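Local coordinates for protein peptidase M3B, oligoendopeptidase F (Enterococcus faecium, PDB 2QR4) that probably acts as a zinc-dependent oligoendopeptidase of the M3 family, hydrolysing internal peptide bonds in short peptides, at residues 41-46 with 88-93. Residues are numbered along the deposited sequence; the frame is centred on the assembly and turned at random.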
# COMPACT_ATOMS: atom_id res chain seq x y z
N GLU A 41 -27.75 -9.49 -19.21
CA GLU A 41 -27.33 -10.88 -19.25
C GLU A 41 -25.84 -10.98 -19.48
O GLU A 41 -25.16 -11.78 -18.83
CB GLU A 41 -28.07 -11.64 -20.33
CG GLU A 41 -29.44 -12.05 -19.90
CD GLU A 41 -30.31 -12.47 -21.07
OE1 GLU A 41 -29.87 -12.29 -22.22
OE2 GLU A 41 -31.43 -12.97 -20.83
N PHE A 42 -25.33 -10.15 -20.39
CA PHE A 42 -23.93 -10.18 -20.71
C PHE A 42 -23.07 -9.76 -19.52
O PHE A 42 -22.17 -10.51 -19.12
CB PHE A 42 -23.58 -9.32 -21.92
CG PHE A 42 -22.10 -9.11 -22.10
CD1 PHE A 42 -21.33 -10.07 -22.75
CD2 PHE A 42 -21.47 -7.98 -21.58
CE1 PHE A 42 -19.95 -9.90 -22.90
CE2 PHE A 42 -20.08 -7.80 -21.73
CZ PHE A 42 -19.32 -8.76 -22.38
N VAL A 43 -23.33 -8.58 -18.94
CA VAL A 43 -22.37 -8.11 -17.94
C VAL A 43 -22.44 -8.92 -16.66
O VAL A 43 -21.42 -9.13 -16.01
CB VAL A 43 -22.38 -6.57 -17.64
CG1 VAL A 43 -22.80 -5.74 -18.84
CG2 VAL A 43 -23.19 -6.25 -16.43
N LEU A 44 -23.62 -9.39 -16.28
CA LEU A 44 -23.73 -10.16 -15.06
C LEU A 44 -22.99 -11.49 -15.23
O LEU A 44 -22.36 -11.98 -14.31
CB LEU A 44 -25.20 -10.39 -14.69
CG LEU A 44 -25.71 -9.60 -13.48
CD1 LEU A 44 -24.86 -8.37 -13.15
CD2 LEU A 44 -27.17 -9.22 -13.65
N ARG A 45 -23.08 -12.05 -16.42
CA ARG A 45 -22.49 -13.34 -16.68
C ARG A 45 -20.97 -13.23 -16.65
O ARG A 45 -20.30 -14.08 -16.06
CB ARG A 45 -22.98 -13.83 -18.04
CG ARG A 45 -22.34 -15.10 -18.53
CD ARG A 45 -22.16 -15.03 -20.04
NE ARG A 45 -23.38 -14.67 -20.76
CZ ARG A 45 -23.40 -14.04 -21.93
NH1 ARG A 45 -22.25 -13.68 -22.52
NH2 ARG A 45 -24.56 -13.75 -22.52
N VAL A 46 -20.44 -12.19 -17.28
CA VAL A 46 -18.99 -12.02 -17.35
C VAL A 46 -18.47 -11.64 -15.98
O VAL A 46 -17.47 -12.18 -15.50
CB VAL A 46 -18.59 -10.95 -18.39
CG1 VAL A 46 -17.17 -10.60 -18.25
CG2 VAL A 46 -18.79 -11.51 -19.77
N VAL A 88 -16.68 -3.13 -18.12
CA VAL A 88 -18.10 -3.29 -17.90
C VAL A 88 -18.63 -2.10 -17.07
O VAL A 88 -19.80 -2.04 -16.67
CB VAL A 88 -18.32 -4.67 -17.22
CG1 VAL A 88 -18.90 -4.58 -15.79
CG2 VAL A 88 -19.07 -5.62 -18.12
N SER A 89 -17.76 -1.12 -16.86
CA SER A 89 -18.07 0.04 -16.03
C SER A 89 -19.04 1.04 -16.68
O SER A 89 -19.55 1.92 -16.00
CB SER A 89 -16.78 0.76 -15.61
OG SER A 89 -16.06 1.25 -16.74
N TRP A 90 -19.27 0.93 -17.99
CA TRP A 90 -20.21 1.83 -18.67
C TRP A 90 -21.66 1.47 -18.32
O TRP A 90 -22.58 2.26 -18.51
CB TRP A 90 -20.02 1.75 -20.18
CG TRP A 90 -20.12 0.34 -20.66
CD1 TRP A 90 -19.10 -0.54 -20.87
CD2 TRP A 90 -21.32 -0.37 -20.97
NE1 TRP A 90 -19.58 -1.73 -21.30
CE2 TRP A 90 -20.95 -1.67 -21.37
CE3 TRP A 90 -22.69 -0.02 -20.96
CZ2 TRP A 90 -21.88 -2.64 -21.73
CZ3 TRP A 90 -23.61 -0.98 -21.33
CH2 TRP A 90 -23.21 -2.28 -21.71
N PHE A 91 -21.83 0.26 -17.79
CA PHE A 91 -23.14 -0.37 -17.66
C PHE A 91 -24.15 0.37 -16.77
O PHE A 91 -25.25 0.71 -17.23
CB PHE A 91 -22.94 -1.83 -17.21
CG PHE A 91 -24.20 -2.58 -16.99
CD1 PHE A 91 -25.12 -2.74 -18.01
CD2 PHE A 91 -24.47 -3.14 -15.76
CE1 PHE A 91 -26.29 -3.44 -17.80
CE2 PHE A 91 -25.64 -3.84 -15.55
CZ PHE A 91 -26.55 -4.00 -16.57
N GLU A 92 -23.81 0.63 -15.51
CA GLU A 92 -24.73 1.33 -14.59
C GLU A 92 -25.00 2.80 -14.96
O GLU A 92 -26.14 3.27 -14.88
CB GLU A 92 -24.24 1.21 -13.15
CG GLU A 92 -24.07 -0.23 -12.68
CD GLU A 92 -23.87 -0.34 -11.16
OE1 GLU A 92 -23.77 0.70 -10.47
OE2 GLU A 92 -23.83 -1.48 -10.66
N PRO A 93 -23.95 3.55 -15.31
CA PRO A 93 -24.16 4.88 -15.88
C PRO A 93 -25.13 4.85 -17.06
O PRO A 93 -26.00 5.73 -17.15
CB PRO A 93 -22.76 5.28 -16.36
CG PRO A 93 -21.85 4.56 -15.37
CD PRO A 93 -22.52 3.24 -15.14
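Phe42 O accepts the N-H of Val46 at 3.0 Å, a helical bond in the turn from which Phe42 and Val43 reach residues 88-93. No hydrogen bond crosses between the two segments, and Val43 carries most of the contact. Its CG2 methyl sits over one face of the Phe91 ring, 3.7 Å from the ring centroid and 23° off the normal, shifted toward the CD2-CE2 side; this is a CH-pi contact. Phe91 CG stands anti to its backbone N (chi1 178°), which carries CG on toward Val43. The other branch, Val43 CG1, touches Val88 CG2 at 3.8 Å and Phe91 CD1 at 3.9 Å, with Trp90 CZ2 farther off at 4.3 Å. Val88 CG2 approaches Val43 CB most closely, at 3.5 Å, and also borders Phe42 CE2. Val88 follows the end of helix 68-87 and opens a type I beta turn, in which Phe91 N bonds to Val88 O at 3.3 Å. The turn, leading toward helix 91-95, sets Val88, Trp90 and Phe91 against Val43. Helix 22-25 adds His25, whose ring meets that of Phe42, and Ser22, hydrogen-bonded to Trp90 NE1; Tyr119 of helix 117-124 touches Phe91. Every touching residue is buried, and without a hydrogen bond between the segments, the contact of helix 33-63 with the turn rests on close apolar fit and the CH-pi contact.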